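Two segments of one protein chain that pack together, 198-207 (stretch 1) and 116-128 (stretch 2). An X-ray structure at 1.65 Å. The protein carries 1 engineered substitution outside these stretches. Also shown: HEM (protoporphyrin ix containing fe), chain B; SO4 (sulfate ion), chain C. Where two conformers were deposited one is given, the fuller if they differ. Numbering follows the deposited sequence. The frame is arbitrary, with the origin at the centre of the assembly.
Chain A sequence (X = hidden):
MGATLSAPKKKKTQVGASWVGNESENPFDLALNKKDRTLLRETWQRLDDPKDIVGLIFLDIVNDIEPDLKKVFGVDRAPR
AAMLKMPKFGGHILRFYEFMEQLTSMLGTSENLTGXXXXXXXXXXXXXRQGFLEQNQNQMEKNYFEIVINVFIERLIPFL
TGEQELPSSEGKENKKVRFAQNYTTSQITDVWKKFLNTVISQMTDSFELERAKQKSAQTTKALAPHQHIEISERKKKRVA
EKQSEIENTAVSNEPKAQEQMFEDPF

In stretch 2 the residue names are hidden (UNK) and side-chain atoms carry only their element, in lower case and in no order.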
# COMPACT_ATOMS: atom_id res chain seq x y z
N THR A 198 6.93 2.26 2.32
CA THR A 198 6.25 1.37 1.37
C THR A 198 6.95 -0.00 1.35
O THR A 198 6.28 -1.03 1.24
CB THR A 198 6.19 1.99 -0.05
OG1 THR A 198 5.52 3.26 0.06
CG2 THR A 198 5.42 1.10 -1.00
N VAL A 199 8.29 -0.03 1.48
CA VAL A 199 8.95 -1.32 1.59
C VAL A 199 8.47 -2.06 2.85
O VAL A 199 8.11 -3.24 2.81
CB VAL A 199 10.48 -1.16 1.60
CG1 VAL A 199 11.14 -2.49 1.94
CG2 VAL A 199 10.94 -0.61 0.18
N ILE A 200 8.38 -1.34 3.97
CA ILE A 200 7.86 -1.98 5.20
C ILE A 200 6.45 -2.53 4.99
O ILE A 200 6.17 -3.67 5.32
CB ILE A 200 7.79 -0.99 6.36
CG1 ILE A 200 9.20 -0.57 6.76
CG2 ILE A 200 7.10 -1.69 7.58
CD1 ILE A 200 9.24 0.67 7.73
N SER A 201 5.55 -1.71 4.43
CA SER A 201 4.17 -2.17 4.34
C SER A 201 4.05 -3.40 3.41
O SER A 201 3.32 -4.34 3.74
CB SER A 201 3.26 -1.05 3.88
OG SER A 201 3.52 -0.77 2.54
N GLN A 202 4.78 -3.40 2.29
CA GLN A 202 4.63 -4.52 1.34
C GLN A 202 5.32 -5.78 1.83
O GLN A 202 4.81 -6.89 1.60
CB GLN A 202 5.12 -4.09 -0.04
CG GLN A 202 4.25 -2.95 -0.57
CD GLN A 202 2.77 -3.34 -0.56
OE1 GLN A 202 2.36 -4.24 -1.29
NE2 GLN A 202 1.97 -2.71 0.33
N MET A 203 6.45 -5.63 2.54
CA MET A 203 7.04 -6.83 3.12
C MET A 203 6.17 -7.35 4.24
O MET A 203 5.99 -8.56 4.35
CB MET A 203 8.45 -6.59 3.60
CG MET A 203 9.40 -6.39 2.45
SD MET A 203 11.02 -6.05 3.11
CE MET A 203 11.50 -7.67 3.64
N THR A 204 5.60 -6.46 5.04
CA THR A 204 4.75 -6.89 6.11
C THR A 204 3.52 -7.64 5.59
O THR A 204 3.16 -8.70 6.12
CB THR A 204 4.34 -5.67 6.96
OG1 THR A 204 5.51 -5.12 7.57
CG2 THR A 204 3.30 -6.06 8.02
N ASP A 205 2.88 -7.07 4.56
CA ASP A 205 1.63 -7.64 4.06
C ASP A 205 1.86 -8.96 3.36
O ASP A 205 1.10 -9.91 3.58
CB ASP A 205 0.89 -6.64 3.18
CG ASP A 205 0.12 -5.59 3.99
OD1 ASP A 205 0.07 -5.66 5.24
OD2 ASP A 205 -0.49 -4.69 3.36
N SER A 206 2.94 -9.04 2.57
CA SER A 206 3.22 -10.26 1.87
C SER A 206 3.63 -11.39 2.85
O SER A 206 3.20 -12.57 2.73
CB SER A 206 4.26 -10.02 0.78
OG SER A 206 5.49 -9.53 1.31
N PHE A 207 4.45 -11.03 3.82
CA PHE A 207 4.79 -11.98 4.88
C PHE A 207 3.51 -12.52 5.60
O PHE A 207 3.35 -13.73 5.84
CB PHE A 207 5.73 -11.29 5.89
CG PHE A 207 6.16 -12.20 7.03
CD1 PHE A 207 5.30 -12.41 8.11
CD2 PHE A 207 7.37 -12.86 6.98
CE1 PHE A 207 5.66 -13.29 9.15
CE2 PHE A 207 7.76 -13.71 8.05
CZ PHE A 207 6.89 -13.94 9.09
N UNK A 116 9.86 -4.14 -9.39
CA UNK A 116 10.17 -3.56 -8.06
C UNK A 116 9.16 -4.09 -7.05
O UNK A 116 9.54 -4.59 -5.96
c UNK A 116 10.13 -2.08 -8.11
N UNK A 117 7.87 -3.98 -7.37
CA UNK A 117 6.85 -4.48 -6.44
C UNK A 117 6.97 -5.98 -6.23
O UNK A 117 6.87 -6.50 -5.09
c UNK A 117 0.82 -4.47 -5.17
c UNK A 117 2.97 -4.27 -6.37
c UNK A 117 0.89 -4.37 -7.59
n UNK A 117 3.11 -4.34 -4.12
c UNK A 117 0.18 -4.46 -6.38
c UNK A 117 5.47 -4.05 -6.98
c UNK A 117 4.35 -4.20 -6.01
c UNK A 117 2.30 -4.27 -7.60
c UNK A 117 4.40 -4.23 -4.62
c UNK A 117 2.22 -4.38 -5.17
N UNK A 118 7.20 -6.72 -7.33
CA UNK A 118 7.33 -8.17 -7.22
C UNK A 118 8.51 -8.57 -6.29
O UNK A 118 8.39 -9.52 -5.51
c UNK A 118 6.30 -8.87 -9.46
c UNK A 118 7.58 -8.81 -8.58
o UNK A 118 7.78 -9.21 -11.33
n UNK A 118 5.64 -9.76 -11.62
c UNK A 118 6.63 -9.30 -10.89
N UNK A 119 9.63 -7.87 -6.44
CA UNK A 119 10.84 -8.10 -5.60
C UNK A 119 10.48 -7.93 -4.13
O UNK A 119 10.81 -8.79 -3.29
c UNK A 119 11.98 -7.17 -6.02
c UNK A 119 14.26 -6.20 -5.51
c UNK A 119 13.87 -8.61 -5.06
c UNK A 119 13.23 -7.22 -5.09
N UNK A 120 9.78 -6.86 -3.83
CA UNK A 120 9.49 -6.60 -2.39
C UNK A 120 8.54 -7.65 -1.82
O UNK A 120 8.77 -8.20 -0.75
c UNK A 120 8.95 -5.18 -2.20
c UNK A 120 8.55 -4.96 -0.74
c UNK A 120 9.95 -4.12 -2.68
N UNK A 121 7.48 -8.00 -2.56
CA UNK A 121 6.56 -8.98 -2.05
C UNK A 121 7.19 -10.38 -1.98
O UNK A 121 6.92 -11.11 -1.04
n UNK A 121 0.69 -9.11 -0.64
c UNK A 121 4.54 -7.59 -2.61
c UNK A 121 1.41 -8.15 -1.19
c UNK A 121 3.10 -7.58 -2.94
n UNK A 121 2.28 -8.50 -2.15
n UNK A 121 1.25 -6.89 -0.78
c UNK A 121 5.25 -8.93 -2.85
N UNK A 122 8.05 -10.73 -2.93
CA UNK A 122 8.70 -12.04 -2.95
C UNK A 122 9.62 -12.16 -1.74
O UNK A 122 9.76 -13.24 -1.13
n UNK A 122 12.14 -15.75 -6.76
c UNK A 122 10.26 -13.58 -4.23
c UNK A 122 11.57 -15.34 -5.47
c UNK A 122 9.55 -12.24 -4.24
c UNK A 122 10.93 -13.91 -5.54
N UNK A 123 10.27 -11.04 -1.43
CA UNK A 123 11.22 -11.01 -0.29
C UNK A 123 10.43 -11.15 1.00
O UNK A 123 10.82 -11.91 1.90
o UNK A 123 12.76 -9.71 -1.61
c UNK A 123 13.13 -9.64 0.76
c UNK A 123 12.07 -9.73 -0.36
N UNK A 124 9.30 -10.45 1.10
CA UNK A 124 8.42 -10.58 2.26
C UNK A 124 7.97 -12.03 2.47
O UNK A 124 8.09 -12.59 3.58
N UNK A 125 7.49 -12.66 1.40
CA UNK A 125 7.04 -14.06 1.47
C UNK A 125 8.16 -15.00 1.88
O UNK A 125 7.91 -15.95 2.63
c UNK A 125 6.48 -14.53 0.10
n UNK A 125 5.19 -12.89 -3.73
c UNK A 125 5.24 -13.75 -0.34
c UNK A 125 5.70 -14.12 -3.59
n UNK A 125 5.38 -14.88 -2.54
c UNK A 125 4.48 -14.48 -1.47
n UNK A 125 6.53 -14.59 -4.52
N UNK A 126 9.39 -14.73 1.41
CA UNK A 126 10.49 -15.64 1.62
C UNK A 126 10.91 -15.67 3.08
O UNK A 126 11.49 -16.65 3.56
c UNK A 126 11.67 -15.23 0.76
o UNK A 126 12.85 -15.85 1.26
N UNK A 127 10.63 -14.59 3.78
CA UNK A 127 11.02 -14.52 5.21
C UNK A 127 10.20 -15.41 6.10
O UNK A 127 10.56 -15.60 7.27
c UNK A 127 11.04 -13.04 5.69
c UNK A 127 13.76 -11.30 4.00
c UNK A 127 13.41 -12.00 6.05
n UNK A 127 14.30 -11.39 5.21
c UNK A 127 12.31 -12.32 5.31
n UNK A 127 12.57 -11.87 4.04
N UNK A 128 9.08 -15.95 5.59
CA UNK A 128 8.25 -16.83 6.39
C UNK A 128 9.05 -18.11 6.74
O UNK A 128 8.75 -18.79 7.72
c UNK A 128 6.10 -15.85 5.50
c UNK A 128 6.14 -18.21 6.42
c UNK A 128 6.94 -17.15 5.67
CHA HEM B . 17.28 -13.33 3.82
CHB HEM B . 16.23 -8.70 2.85
CHC HEM B . 14.59 -8.13 7.32
CHD HEM B . 16.36 -12.45 8.50
C1A HEM B . 17.09 -12.16 3.18
C2A HEM B . 17.28 -11.94 1.76
C3A HEM B . 16.98 -10.65 1.52
C4A HEM B . 16.61 -10.02 2.77
CMA HEM B . 17.04 -9.87 0.18
CAA HEM B . 17.73 -13.04 0.74
CBA HEM B . 16.65 -13.29 -0.32
CGA HEM B . 15.45 -13.77 0.37
O1A HEM B . 15.59 -14.71 1.21
O2A HEM B . 14.38 -13.17 0.10
C1B HEM B . 15.65 -8.20 3.97
C2B HEM B . 14.99 -6.91 4.05
C3B HEM B . 14.53 -6.76 5.26
C4B HEM B . 14.89 -7.93 6.02
CMB HEM B . 14.84 -5.92 2.88
CAB HEM B . 13.73 -5.52 5.75
CBB HEM B . 13.68 -5.25 7.03
C1C HEM B . 14.91 -9.24 8.02
C2C HEM B . 14.63 -9.45 9.42
C3C HEM B . 15.10 -10.64 9.75
C4C HEM B . 15.74 -11.22 8.59
CMC HEM B . 13.87 -8.45 10.33
CAC HEM B . 15.01 -11.25 11.17
CBC HEM B . 15.04 -12.57 11.25
C1D HEM B . 16.83 -13.03 7.38
C2D HEM B . 17.61 -14.23 7.35
C3D HEM B . 17.88 -14.50 5.91
C4D HEM B . 17.24 -13.44 5.19
CMD HEM B . 18.08 -15.11 8.54
CAD HEM B . 18.71 -15.66 5.32
CBD HEM B . 20.09 -15.08 4.97
CGD HEM B . 20.95 -14.68 6.17
O1D HEM B . 20.76 -15.18 7.30
O2D HEM B . 21.85 -13.86 5.96
NA HEM B . 16.68 -10.96 3.79
NB HEM B . 15.58 -8.83 5.21
NC HEM B . 15.58 -10.35 7.56
ND HEM B . 16.64 -12.57 6.07
FE HEM B . 16.15 -10.69 5.64
S SO4 C . 1.53 -11.73 -2.94
O1 SO4 C . 0.37 -11.53 -2.07
O2 SO4 C . 2.71 -11.56 -2.11
O3 SO4 C . 1.49 -13.05 -3.52
O4 SO4 C . 1.56 -10.74 -4.04

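Position 116 carries a single carbon beyond the backbone and reaches nothing on stretch 1: A116. Position 117 has one carbon leading to fused five- and six-membered rings of eight carbons and one nitrogen, and that ring nitrogen reaches the side-chain oxygen of Q202; this is W117. Its CA-to-CB bond points sideways, yet the ring comes nearer, and NE1 donates a nearly straight hydrogen bond to Q202 OE1 at 2.9 Å, with the acceptor lying at the ring's edge.

Position 118 shows three carbons, the last bearing one oxygen and one nitrogen, a side-chain amide out of reach of stretch 1: Q118. Position 119 has four carbons forked at the second, also out of reach: L119.

At position 120 one carbon carries two more, and this short beta-branched group lies against V199, Q202 and M203. It is V120, whose CG1 sits 3.6 Å from both Q202 CB and M203 CG, packing apolar surface where the helices are close.

Position 121 runs three carbons, a nitrogen, then a carbon with two further nitrogens, and the chain lies against Q202, D205 and S206: R121. NH1 gives a hydrogen bond to Q202 OE1 at 2.9 Å, so one amide oxygen accepts from two donors. S206 CA and Q202 O lie over one face of the guanidinium, while NE and NH2 bond a sulfate, probably from the crystallisation liquor.

Position 122, four carbons in a row ending in nitrogen, points away and is exposed: K122. Position 123 has one carbon bearing an oxygen and a carbon; the terminal carbon meets the end of M203. This is T123, with CG2 3.9 Å from M203 CE and OG1 bonded back to L119 O at 2.7 Å.

Position 124 has no side-chain atoms, and its CA lies 4.1 Å from M203 CA and 3.3 Å from S206 OG. It is G124. An ideal CB would fall 1.9 Å from S206 OG and 2.8 Å from M203 O, so the close approach has no room for one.

Position 125 repeats the three-carbon guanidinium pattern, but its CA-to-CB bond points away, though a carbon of the chain still passes S206: R125. Its CG passes 4.0 Å from S206 CB, and NH1 bonds the same sulfate. Position 126, one carbon and one oxygen, makes no contact with stretch 1: S126.

At position 127 one carbon leads to a five-membered ring with two nitrogens, near M203 and F207. H127 binds the heme iron through NE2, 2.0 Å from FE, and its ND1 donates to T123 O at 2.8 Å, which helps fix the ring. Position 128, one carbon carrying two, covers a face of the F207 ring: V128, with CG2 3.8 Å from the ring centroid.

The contact works by close approach, the axes coming within 7.2 Å at a crossing angle of -47°. G124 leaves space for S206, which sits as a knob among V120, R121, G124 and R125 while its OG bonds Q202 O within its own helix. Polar bonds at Q202 and apolar packing around M203 and F207 complete the interface.

Stretch 2, residues 116-128: AWQLVRKTGRSHV
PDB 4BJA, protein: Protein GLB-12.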